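Local coordinates for protein glyceraldehyde-3-phosphate dehydrogenase (Sulfolobus solfataricus, PDB 1B7G) that catalyses the phosphorylating oxidation of D-glyceraldehyde 3-phosphate in glycolysis, using either NADP or NAD as cofactor with a marked preference for NADP, at residues 81-86 with 104-109; 118-123 with 143-148; 137-142 with 301-306; 274-279 with 332-337. The protein carries 1 engineered substitution. All blocks are in the same frame, centred on the assembly; numbering follows the deposited sequence.

Contact 1. Residues 81-86 with 104-109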
loop_
_atom_site.group_PDB
_atom_site.type_symbol
_atom_site.label_atom_id
_atom_site.label_comp_id
_atom_site.label_asym_id
_atom_site.label_seq_id
_atom_site.Cartn_x
_atom_site.Cartn_y
_atom_site.Cartn_z
ATOM N N VAL A 81 -11.219 -24.426 12.191
ATOM C CA VAL A 81 -11.589 -23.038 11.965
ATOM C C VAL A 81 -10.466 -22.077 12.428
ATOM O O VAL A 81 -9.921 -22.336 13.511
ATOM C CB VAL A 81 -12.845 -22.668 12.769
ATOM C CG1 VAL A 81 -13.282 -21.235 12.452
ATOM C CG2 VAL A 81 -13.998 -23.639 12.507
ATOM N N VAL A 82 -10.117 -21.108 11.614
ATOM C CA VAL A 82 -9.231 -20.010 11.982
ATOM C C VAL A 82 -10.136 -18.826 12.420
ATOM O O VAL A 82 -10.831 -18.201 11.619
ATOM C CB VAL A 82 -8.268 -19.481 10.932
ATOM C CG1 VAL A 82 -7.372 -18.374 11.534
ATOM C CG2 VAL A 82 -7.338 -20.578 10.407
ATOM N N ASP A 83 -10.195 -18.615 13.728
ATOM C CA ASP A 83 -11.054 -17.555 14.266
ATOM C C ASP A 83 -10.261 -16.250 14.303
ATOM O O ASP A 83 -9.247 -16.182 14.998
ATOM C CB ASP A 83 -11.575 -17.933 15.649
ATOM C CG ASP A 83 -12.525 -16.913 16.247
ATOM O OD1 ASP A 83 -12.230 -15.698 16.266
ATOM O OD2 ASP A 83 -13.586 -17.335 16.753
ATOM N N THR A 84 -10.738 -15.286 13.540
ATOM C CA THR A 84 -10.101 -13.973 13.441
ATOM C C THR A 84 -11.122 -12.878 13.700
ATOM O O THR A 84 -11.090 -11.806 13.095
ATOM C CB THR A 84 -9.425 -13.742 12.088
ATOM O OG1 THR A 84 -10.373 -13.836 11.024
ATOM C CG2 THR A 84 -8.308 -14.730 11.822
ATOM N N THR A 85 -12.050 -13.148 14.597
ATOM C CA THR A 85 -13.087 -12.244 15.008
ATOM C C THR A 85 -12.504 -11.182 15.976
ATOM O O THR A 85 -11.472 -11.418 16.577
ATOM C CB THR A 85 -14.206 -13.003 15.752
ATOM O OG1 THR A 85 -13.679 -13.645 16.931
ATOM C CG2 THR A 85 -14.814 -14.051 14.836
ATOM N N PRO A 86 -13.273 -10.171 16.278
ATOM C CA PRO A 86 -12.815 -9.098 17.158
ATOM C C PRO A 86 -12.448 -9.572 18.532
ATOM O O PRO A 86 -12.876 -10.658 18.975
ATOM C CB PRO A 86 -13.924 -8.063 17.056
ATOM C CG PRO A 86 -14.727 -8.403 15.838
ATOM C CD PRO A 86 -14.616 -9.901 15.677
ATOM N N ALA A 104 -9.922 -25.349 16.582
ATOM C CA ALA A 104 -9.914 -23.925 16.247
ATOM C C ALA A 104 -8.637 -23.178 16.669
ATOM O O ALA A 104 -8.037 -23.485 17.688
ATOM C CB ALA A 104 -11.112 -23.228 16.806
ATOM N N ILE A 105 -8.275 -22.194 15.848
ATOM C CA ILE A 105 -7.104 -21.346 16.097
ATOM C C ILE A 105 -7.608 -19.945 16.483
ATOM O O ILE A 105 -8.402 -19.380 15.694
ATOM C CB ILE A 105 -6.235 -21.173 14.847
ATOM C CG1 ILE A 105 -5.922 -22.487 14.102
ATOM C CG2 ILE A 105 -4.927 -20.473 15.209
ATOM C CD1 ILE A 105 -5.208 -23.515 14.941
ATOM N N PHE A 106 -7.180 -19.410 17.632
ATOM C CA PHE A 106 -7.702 -18.066 17.984
ATOM C C PHE A 106 -6.610 -17.008 17.930
ATOM O O PHE A 106 -5.425 -17.333 17.867
ATOM C CB PHE A 106 -8.403 -18.037 19.315
ATOM C CG PHE A 106 -9.576 -18.918 19.574
ATOM C CD1 PHE A 106 -9.381 -20.229 20.013
ATOM C CD2 PHE A 106 -10.868 -18.477 19.435
ATOM C CE1 PHE A 106 -10.454 -21.035 20.297
ATOM C CE2 PHE A 106 -11.950 -19.287 19.674
ATOM C CZ PHE A 106 -11.730 -20.574 20.137
ATOM N N GLN A 107 -7.003 -15.728 17.910
ATOM C CA GLN A 107 -6.024 -14.642 17.810
ATOM C C GLN A 107 -5.631 -14.121 19.177
ATOM O O GLN A 107 -6.340 -14.368 20.155
ATOM C CB GLN A 107 -6.501 -13.541 16.863
ATOM C CG GLN A 107 -6.837 -14.130 15.462
ATOM C CD GLN A 107 -5.801 -15.095 14.965
ATOM O OE1 GLN A 107 -4.616 -14.770 14.892
ATOM N NE2 GLN A 107 -6.211 -16.334 14.609
ATOM N N GLY A 108 -4.515 -13.414 19.272
ATOM C CA GLY A 108 -3.965 -12.940 20.511
ATOM C C GLY A 108 -4.738 -12.051 21.436
ATOM O O GLY A 108 -4.366 -11.850 22.604
ATOM N N GLY A 109 -5.833 -11.466 20.987
ATOM C CA GLY A 109 -6.693 -10.559 21.699
ATOM C C GLY A 109 -7.625 -11.305 22.652
ATOM O O GLY A 109 -8.268 -10.708 23.508
HETATM O O HOH W 1 -9.911 -15.143 17.983
#

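Contact 2. Residues 118-123 with 143-148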
loop_
_atom_site.group_PDB
_atom_site.type_symbol
_atom_site.label_atom_id
_atom_site.label_comp_id
_atom_site.label_asym_id
_atom_site.label_seq_id
_atom_site.Cartn_x
_atom_site.Cartn_y
_atom_site.Cartn_z
ATOM N N SER A 118 -1.073 -21.405 24.036
ATOM C CA SER A 118 -0.797 -20.227 23.167
ATOM C C SER A 118 0.394 -20.655 22.326
ATOM O O SER A 118 1.135 -21.554 22.743
ATOM C CB SER A 118 -0.477 -18.954 23.979
ATOM O OG SER A 118 -1.660 -18.567 24.636
ATOM N N PHE A 119 0.621 -19.988 21.200
ATOM C CA PHE A 119 1.578 -20.452 20.217
ATOM C C PHE A 119 2.351 -19.369 19.504
ATOM O O PHE A 119 1.838 -18.328 19.128
ATOM C CB PHE A 119 0.681 -21.144 19.112
ATOM C CG PHE A 119 1.341 -21.621 17.861
ATOM C CD1 PHE A 119 1.581 -20.817 16.777
ATOM C CD2 PHE A 119 1.632 -22.982 17.718
ATOM C CE1 PHE A 119 2.148 -21.280 15.615
ATOM C CE2 PHE A 119 2.233 -23.475 16.560
ATOM C CZ PHE A 119 2.479 -22.633 15.487
ATOM N N SER A 120 3.548 -19.685 19.102
ATOM C CA SER A 120 4.376 -18.987 18.174
ATOM C C SER A 120 5.277 -20.040 17.529
ATOM O O SER A 120 6.002 -20.651 18.311
ATOM C CB SER A 120 5.208 -17.862 18.812
ATOM O OG SER A 120 5.586 -16.927 17.783
ATOM N N ALA A 121 5.281 -20.200 16.220
ATOM C CA ALA A 121 5.961 -21.294 15.551
ATOM C C ALA A 121 7.442 -21.398 15.789
ATOM O O ALA A 121 7.975 -22.501 15.887
ATOM C CB ALA A 121 5.701 -21.324 14.030
ATOM N N LEU A 122 8.183 -20.314 15.909
ATOM C CA LEU A 122 9.592 -20.353 16.209
ATOM C C LEU A 122 9.841 -20.788 17.656
ATOM O O LEU A 122 11.026 -20.898 17.988
ATOM C CB LEU A 122 10.264 -19.006 15.950
ATOM C CG LEU A 122 10.798 -18.757 14.542
ATOM C CD1 LEU A 122 9.665 -18.766 13.527
ATOM C CD2 LEU A 122 11.564 -17.445 14.449
ATOM N N CYS A 123 8.844 -20.951 18.516
ATOM C CA CYS A 123 9.131 -21.321 19.875
ATOM C C CYS A 123 8.525 -22.642 20.367
ATOM O O CYS A 123 9.259 -23.322 21.075
ATOM C CB CYS A 123 8.676 -20.266 20.932
ATOM S SG CYS A 123 9.341 -18.613 20.607
ATOM N N ALA A 143 6.203 -10.776 17.821
ATOM C CA ALA A 143 7.494 -10.224 17.442
ATOM C C ALA A 143 8.493 -10.392 18.601
ATOM O O ALA A 143 9.631 -10.739 18.348
ATOM C CB ALA A 143 7.335 -8.746 17.055
ATOM N N LEU A 144 8.013 -10.257 19.828
ATOM C CA LEU A 144 8.918 -10.450 20.991
ATOM C C LEU A 144 9.375 -11.926 21.085
ATOM O O LEU A 144 10.540 -12.203 21.309
ATOM C CB LEU A 144 8.172 -10.041 22.243
ATOM C CG LEU A 144 8.063 -8.554 22.644
ATOM C CD1 LEU A 144 6.888 -8.398 23.589
ATOM C CD2 LEU A 144 9.351 -8.084 23.317
ATOM N N LEU A 145 8.463 -12.887 20.898
ATOM C CA LEU A 145 8.805 -14.301 20.932
ATOM C C LEU A 145 9.762 -14.729 19.837
ATOM O O LEU A 145 10.738 -15.428 20.149
ATOM C CB LEU A 145 7.541 -15.183 20.885
ATOM C CG LEU A 145 6.744 -15.086 22.202
ATOM C CD1 LEU A 145 5.359 -15.683 22.035
ATOM C CD2 LEU A 145 7.576 -15.733 23.309
ATOM N N ARG A 146 9.584 -14.269 18.601
ATOM C CA ARG A 146 10.511 -14.635 17.546
ATOM C C ARG A 146 11.920 -14.127 17.899
ATOM O O ARG A 146 12.882 -14.792 17.585
ATOM C CB ARG A 146 10.159 -14.106 16.167
ATOM C CG ARG A 146 8.768 -14.598 15.675
ATOM C CD ARG A 146 8.725 -14.149 14.184
ATOM N NE ARG A 146 7.433 -14.544 13.606
ATOM C CZ ARG A 146 6.851 -13.862 12.613
ATOM N NH1 ARG A 146 7.474 -12.823 12.051
ATOM N NH2 ARG A 146 5.675 -14.289 12.185
ATOM N N THR A 147 11.979 -12.880 18.395
ATOM C CA THR A 147 13.294 -12.315 18.726
ATOM C C THR A 147 13.906 -13.061 19.915
ATOM O O THR A 147 15.055 -13.457 19.784
ATOM C CB THR A 147 13.142 -10.802 19.055
ATOM O OG1 THR A 147 12.459 -10.183 17.947
ATOM C CG2 THR A 147 14.475 -10.173 19.332
ATOM N N ILE A 148 13.173 -13.321 20.966
ATOM C CA ILE A 148 13.678 -14.022 22.156
ATOM C C ILE A 148 14.047 -15.484 21.871
ATOM O O ILE A 148 15.150 -15.941 22.219
ATOM C CB ILE A 148 12.651 -13.990 23.298
ATOM C CG1 ILE A 148 12.276 -12.598 23.809
ATOM C CG2 ILE A 148 13.189 -14.834 24.466
ATOM C CD1 ILE A 148 11.022 -12.603 24.675
HETATM O O HOH W 2 7.116 -17.269 15.622
#

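Contact 3. Residues 137-142 with 301-306. With SO4 (sulfate ion), chain C.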
loop_
_atom_site.group_PDB
_atom_site.type_symbol
_atom_site.label_atom_id
_atom_site.label_comp_id
_atom_site.label_asym_id
_atom_site.label_seq_id
_atom_site.Cartn_x
_atom_site.Cartn_y
_atom_site.Cartn_z
ATOM N N VAL A 137 -0.528 -15.895 19.678
ATOM C CA VAL A 137 -0.359 -14.658 20.450
ATOM C C VAL A 137 -0.527 -13.417 19.563
ATOM O O VAL A 137 -0.536 -13.494 18.332
ATOM C CB VAL A 137 0.995 -14.571 21.155
ATOM C CG1 VAL A 137 0.920 -15.268 22.525
ATOM C CG2 VAL A 137 2.112 -15.169 20.325
ATOM N N SER A 138 -0.659 -12.249 20.215
ATOM C CA SER A 138 -0.898 -11.009 19.467
ATOM C C SER A 138 0.259 -10.675 18.572
ATOM O O SER A 138 1.376 -11.211 18.667
ATOM C CB SER A 138 -1.145 -9.841 20.479
ATOM O OG SER A 138 0.159 -9.489 21.021
ATOM N N CYS A 139 0.086 -9.656 17.717
ATOM C CA CYS A 139 1.125 -9.214 16.813
ATOM C C CYS A 139 2.420 -8.802 17.536
ATOM O O CYS A 139 3.511 -9.150 17.119
ATOM C CB CYS A 139 0.588 -7.953 16.044
ATOM S SG CYS A 139 -0.996 -8.314 15.193
ATOM N N ASN A 140 2.302 -7.987 18.606
ATOM C CA ASN A 140 3.556 -7.559 19.260
ATOM C C ASN A 140 4.091 -8.666 20.148
ATOM O O ASN A 140 5.304 -8.773 20.299
ATOM C CB ASN A 140 3.310 -6.247 20.041
ATOM C CG ASN A 140 3.256 -5.075 19.062
ATOM O OD1 ASN A 140 4.110 -4.961 18.184
ATOM N ND2 ASN A 140 2.278 -4.208 19.193
ATOM N N THR A 141 3.211 -9.566 20.645
ATOM C CA THR A 141 3.741 -10.672 21.457
ATOM C C THR A 141 4.551 -11.593 20.546
ATOM O O THR A 141 5.607 -12.125 20.885
ATOM C CB THR A 141 2.614 -11.464 22.125
ATOM O OG1 THR A 141 1.749 -10.572 22.847
ATOM C CG2 THR A 141 3.193 -12.481 23.115
ATOM N N THR A 142 3.991 -11.815 19.333
ATOM C CA THR A 142 4.703 -12.640 18.347
ATOM C C THR A 142 6.079 -12.113 18.041
ATOM O O THR A 142 7.047 -12.874 17.920
ATOM C CB THR A 142 3.896 -12.774 17.050
ATOM O OG1 THR A 142 2.639 -13.428 17.299
ATOM C CG2 THR A 142 4.645 -13.594 16.002
ATOM N N GLU A 301 -0.478 -5.709 10.429
ATOM C CA GLU A 301 -1.526 -6.342 9.602
ATOM C C GLU A 301 -1.170 -7.773 9.180
ATOM O O GLU A 301 -2.088 -8.531 8.848
ATOM C CB GLU A 301 -1.752 -5.480 8.360
ATOM C CG GLU A 301 -2.333 -4.082 8.730
ATOM C CD GLU A 301 -2.409 -3.264 7.414
ATOM O OE1 GLU A 301 -1.343 -2.951 6.852
ATOM O OE2 GLU A 301 -3.522 -3.009 6.959
ATOM N N SER A 302 0.097 -8.101 9.146
ATOM C CA SER A 302 0.514 -9.397 8.613
ATOM C C SER A 302 1.389 -10.294 9.451
ATOM O O SER A 302 1.555 -11.463 9.024
ATOM C CB SER A 302 1.259 -9.106 7.301
ATOM O OG SER A 302 2.488 -8.472 7.470
ATOM N N ILE A 303 2.061 -9.849 10.494
ATOM C CA ILE A 303 2.977 -10.706 11.223
ATOM C C ILE A 303 2.397 -12.035 11.671
ATOM O O ILE A 303 3.101 -13.051 11.514
ATOM C CB ILE A 303 3.643 -9.979 12.421
ATOM C CG1 ILE A 303 4.598 -10.970 13.113
ATOM C CG2 ILE A 303 2.556 -9.417 13.355
ATOM C CD1 ILE A 303 5.613 -10.276 14.051
ATOM N N VAL A 304 1.124 -12.114 12.046
ATOM C CA VAL A 304 0.584 -13.379 12.523
ATOM C C VAL A 304 0.068 -14.297 11.416
ATOM O O VAL A 304 -0.336 -15.432 11.737
ATOM C CB VAL A 304 -0.462 -13.269 13.629
ATOM C CG1 VAL A 304 0.125 -12.598 14.873
ATOM C CG2 VAL A 304 -1.753 -12.582 13.225
ATOM N N VAL A 305 0.022 -13.861 10.186
ATOM C CA VAL A 305 -0.463 -14.720 9.092
ATOM C C VAL A 305 0.264 -16.033 8.976
ATOM O O VAL A 305 -0.413 -17.070 9.137
ATOM C CB VAL A 305 -0.503 -13.897 7.786
ATOM C CG1 VAL A 305 -0.896 -14.726 6.568
ATOM C CG2 VAL A 305 -1.550 -12.788 8.019
ATOM N N PRO A 306 1.577 -16.115 8.808
ATOM C CA PRO A 306 2.305 -17.357 8.754
ATOM C C PRO A 306 2.152 -18.175 10.022
ATOM O O PRO A 306 1.996 -19.421 9.947
ATOM C CB PRO A 306 3.733 -17.001 8.407
ATOM C CG PRO A 306 3.859 -15.568 8.856
ATOM C CD PRO A 306 2.496 -14.945 8.718
HETATM S S SO4 C . -0.704 -6.012 20.590
HETATM O O1 SO4 C . -2.043 -5.517 20.296
HETATM O O2 SO4 C . 0.188 -4.808 21.038
HETATM O O3 SO4 C . 0.039 -6.642 19.502
HETATM O O4 SO4 C . -0.867 -6.949 21.716
#

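Contact 4. Residues 274-279 with 332-337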
loop_
_atom_site.group_PDB
_atom_site.type_symbol
_atom_site.label_atom_id
_atom_site.label_comp_id
_atom_site.label_asym_id
_atom_site.label_seq_id
_atom_site.Cartn_x
_atom_site.Cartn_y
_atom_site.Cartn_z
ATOM N N ASP A 274 2.458 -6.120 2.492
ATOM C CA ASP A 274 2.698 -6.794 3.753
ATOM C C ASP A 274 4.158 -7.091 4.023
ATOM O O ASP A 274 4.943 -7.455 3.159
ATOM C CB ASP A 274 1.893 -8.123 3.862
ATOM C CG ASP A 274 0.422 -7.832 4.032
ATOM O OD1 ASP A 274 0.073 -6.634 4.258
ATOM O OD2 ASP A 274 -0.403 -8.756 3.955
ATOM N N ILE A 275 4.566 -6.900 5.291
ATOM C CA ILE A 275 5.912 -7.296 5.713
ATOM C C ILE A 275 5.718 -8.093 7.009
ATOM O O ILE A 275 5.744 -7.542 8.121
ATOM C CB ILE A 275 6.882 -6.167 5.959
ATOM C CG1 ILE A 275 7.116 -5.273 4.725
ATOM C CG2 ILE A 275 8.234 -6.633 6.516
ATOM C CD1 ILE A 275 7.945 -4.037 5.044
ATOM N N PRO A 276 5.544 -9.410 6.878
ATOM C CA PRO A 276 5.243 -10.249 8.009
ATOM C C PRO A 276 6.426 -10.524 8.932
ATOM O O PRO A 276 6.255 -11.150 9.990
ATOM C CB PRO A 276 4.734 -11.552 7.412
ATOM C CG PRO A 276 4.693 -11.368 5.926
ATOM C CD PRO A 276 5.455 -10.137 5.573
ATOM N N GLU A 277 7.633 -10.233 8.512
ATOM C CA GLU A 277 8.834 -10.460 9.269
ATOM C C GLU A 277 9.103 -9.375 10.331
ATOM O O GLU A 277 8.759 -8.211 10.088
ATOM C CB GLU A 277 10.043 -10.478 8.331
ATOM C CG GLU A 277 9.928 -11.565 7.223
ATOM C CD GLU A 277 9.187 -11.100 5.987
ATOM O OE1 GLU A 277 8.734 -9.927 5.942
ATOM O OE2 GLU A 277 9.040 -11.913 5.035
ATOM N N VAL A 278 9.797 -9.735 11.392
ATOM C CA VAL A 278 10.225 -8.725 12.401
ATOM C C VAL A 278 11.329 -7.920 11.762
ATOM O O VAL A 278 12.241 -8.547 11.189
ATOM C CB VAL A 278 10.714 -9.403 13.703
ATOM C CG1 VAL A 278 11.316 -8.404 14.704
ATOM C CG2 VAL A 278 9.535 -10.095 14.387
ATOM N N MET A 279 11.251 -6.578 11.742
ATOM C CA MET A 279 12.209 -5.739 11.052
ATOM C C MET A 279 13.231 -5.121 12.018
ATOM O O MET A 279 12.922 -4.106 12.664
ATOM C CB MET A 279 11.506 -4.605 10.285
ATOM C CG MET A 279 10.730 -5.042 9.053
ATOM S SD MET A 279 9.367 -3.931 8.640
ATOM C CE MET A 279 8.060 -4.538 9.623
ATOM N N LEU A 332 4.549 -18.359 1.165
ATOM C CA LEU A 332 4.031 -16.989 1.429
ATOM C C LEU A 332 5.081 -15.945 1.137
ATOM O O LEU A 332 4.873 -14.763 1.462
ATOM C CB LEU A 332 3.576 -16.896 2.884
ATOM C CG LEU A 332 2.394 -17.806 3.267
ATOM C CD1 LEU A 332 1.982 -17.519 4.705
ATOM C CD2 LEU A 332 1.200 -17.566 2.350
ATOM N N GLY A 333 6.224 -16.404 0.658
ATOM C CA GLY A 333 7.344 -15.552 0.312
ATOM C C GLY A 333 7.960 -14.867 1.527
ATOM O O GLY A 333 8.325 -13.693 1.433
ATOM N N ILE A 334 8.132 -15.605 2.615
ATOM C CA ILE A 334 8.695 -15.062 3.850
ATOM C C ILE A 334 10.196 -14.888 3.674
ATOM O O ILE A 334 10.852 -15.683 3.006
ATOM C CB ILE A 334 8.371 -15.965 5.047
ATOM C CG1 ILE A 334 6.872 -16.105 5.300
ATOM C CG2 ILE A 334 9.064 -15.506 6.328
ATOM C CD1 ILE A 334 6.084 -14.804 5.332
ATOM N N LEU A 335 10.756 -13.802 4.189
ATOM C CA LEU A 335 12.173 -13.531 4.010
ATOM C C LEU A 335 13.040 -13.748 5.224
ATOM O O LEU A 335 12.577 -13.805 6.342
ATOM C CB LEU A 335 12.285 -12.030 3.600
ATOM C CG LEU A 335 11.518 -11.631 2.340
ATOM C CD1 LEU A 335 11.534 -10.096 2.173
ATOM C CD2 LEU A 335 12.121 -12.308 1.108
ATOM N N LYS A 336 14.352 -13.697 5.026
ATOM C CA LYS A 336 15.320 -13.670 6.126
ATOM C C LYS A 336 16.447 -12.754 5.622
ATOM O O LYS A 336 16.365 -12.330 4.472
ATOM C CB LYS A 336 15.884 -15.056 6.489
ATOM C CG LYS A 336 16.741 -15.595 5.318
ATOM C CD LYS A 336 17.387 -16.934 5.703
ATOM C CE LYS A 336 18.074 -17.440 4.389
ATOM N NZ LYS A 336 18.810 -18.702 4.726
ATOM N N GLY A 337 17.444 -12.458 6.424
ATOM C CA GLY A 337 18.575 -11.645 6.021
ATOM C C GLY A 337 18.166 -10.165 5.952
ATOM O O GLY A 337 17.192 -9.759 6.594
#

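Contact 1. Residues 81-86 with 104-109
Strands 81-83 and 104-106 run parallel with their axes 4.7 Å apart, and the tight part of the contact is here. Ile-105 N donates to Val-81 O at 2.9 Å, nearly along the C=O axis, and Asp-83 N returns a bond to Ile-105 O at 2.8 Å. Val-81 and Ala-104 share one face of the sheet, covered by Tyr-97 of helix 89-99; Val-82 and Ile-105 share the other, against helix 304-315. The two strands and helix 89-99 form a beta-alpha-beta crossover of the Rossmann-type nucleotide-binding domain. Past the strand ends the chains diverge and side chains make the link. Gln-107, bent at chi2 (-45°), runs alongside Thr-84, so that NE2 reaches Asp-83 O at 3.1 Å, from above the carbonyl plane; NE2 also binds Asn-308. Asp-83, its CG anti to the backbone N, crosses the Phe-106 ring obliquely, and its OD1 accepts from Thr-85 N (3.1 Å, an Asx turn) and Thr-85 OG1 (2.6 Å). An alanine at Asp-83 would probably loosen this turn, losing both bonds from Thr-85 and the one from Tyr-97 to OD2. On this looser side a water spans Asp-83 OD1 and Gln-107 N, lying at the edge of the Phe-106 ring.

Contact 2. Residues 118-123 with 143-148
The guanidinium of Arg-146 is the flat group at this contact, and water 2 lies at its edge, in plane, 3.4 Å from NE in a weak bond. The same water is 2.7 Å from Ser-120 OG and accepts from Leu-122 N, so it links the turn after strand 118-119 to helix 139-152. NH2 also forms a salt bridge with Glu-307, and NH1 donates to the carbonyls of Pro-276 and Arg-245. The arginine chain, extended from CG to NE, carries this charge away from the helix; nearer the backbone, its CB is crossed obliquely by Leu-122 CD2 at 4.0 Å. One residue earlier, Leu-145 points toward the turn: its CD1 meets Ser-120 CB at 3.9 Å. Cys-123 SG, anti to its own carbonyl carbon, sits 3.9 Å from Leu-145 CB and 3.5 Å from Leu-145 O, and closes a disulfide with Cys-149 on the next turn of the helix. No direct hydrogen bond joins 118-123 to 143-148. Apolar packing holds them together along with the bridging water, Glu-307, which also accepts from Ala-121 N, and the disulfide, which ties 118-123 to helix 139-152, consistent with the stability expected of a hyperthermophile enzyme.

Contact 3. Residues 137-142 with 301-306
Segment 137-142 turns from an extended backbone at Val-137 and Ser-138 into helix 139-152, while 301-306 passes from a loop into helix 304-315; they come nearest at Cys-139 CA and Val-304 CA, 6.0 Å apart. Ser-138 is the N-cap: its OG accepts from Thr-141 N at 3.1 Å and from Thr-141 OG1, and donates to sulfate O4 at 2.8 Å. The anion, probably from the crystallisation liquor, is further held by Asn-140 N to O3 (2.8 Å) and Asn-140 ND2 to O2 (2.9 Å), with His-193 and Arg-166 completing the site. A glycine at Ser-138 would probably weaken both the helix cap and the grip on the anion. Away from the anion, the contact with 301-306 is packing, without a hydrogen bond across it. Ile-303 CG2 presses on Cys-139 CB at 3.6 Å, while its CG1 slides past Thr-142 CG2. Val-304 CG1 comes up against Val-137 O and Thr-142 OG1, 3.6 Å from the latter; that hydroxyl donates back to Ser-138 O. A cysteine in the first turn of a helix whose N-terminal amides could stabilise negative charge is the active-site arrangement of glyceraldehyde-3-phosphate dehydrogenases, with Cys-139 the probable nucleophile and His-219 its catalytic partner.

Contact 4. Residues 274-279 with 332-337
Two irregular backbones meet here, 274-279 on its way into strand 278-288 and the loop 332-337 leaving helix 321-331 through a Schellman motif at Gly-333 (phi 67°), and they come nearest at Glu-277 CA and Leu-335 CA, 6.9 Å apart. Glu-277 has the largest share of the contact. Its CG stands anti to the carbonyl carbon and the chain bends at chi2 (87°), which folds the carboxylate across the neighbouring backbone. OE2 accepts from Leu-335 N at 2.7 Å in a fairly straight bond (159° at the hydrogen), the donor lying above the carboxylate plane rather than within it. The same oxygen forms a salt bridge with Arg-270, so a main-chain N-H and a guanidinium both meet this buried acid, an environment likely to keep it ionised. Apolar atoms close in around OE2: Ile-334 CG2 lies 3.8 Å away and Leu-335 CB 3.6 Å, the leucine crossing the glutamate obliquely. Beside this polar bond, Ile-334 brings CD1 to the CB-CG side of the Pro-276 ring, 3.8 Å from CG. Leu-335 and Gly-337 also make backbone bonds to Arg-245 and Leu-248, while Val-278 bonds to Arg-245 and Val-247. The C-terminal loop thus runs along strand 246-249, at the outer edge of the mixed sheet within this chain, with Val-278 turned onto helix 139-152.

Overall arrangement
The centre of contact 3 lies about 2 Å from that of the chain, and contact 3 touches all the others. It holds the sulfate through Ser-138 and Asn-140, residues of the inorganic phosphate site. Its helix 139-152 is shared with contact 2, whose centre is about 9 Å away; Arg-146 there reaches Ile-303 O weakly and Pro-276 O of contact 4. Contact 1, centred about 12 Å from contact 3, brings the nucleotide-binding side: Gln-107 packs on Val-304, and Gly-109 and nearby Ile-12 probably bind the cofactor. Contact 4 meets contact 3 through Ser-302 and Pro-276. Contacts 1 and 4 lie on opposite sides of the chain's centre, their centres about 22 Å apart.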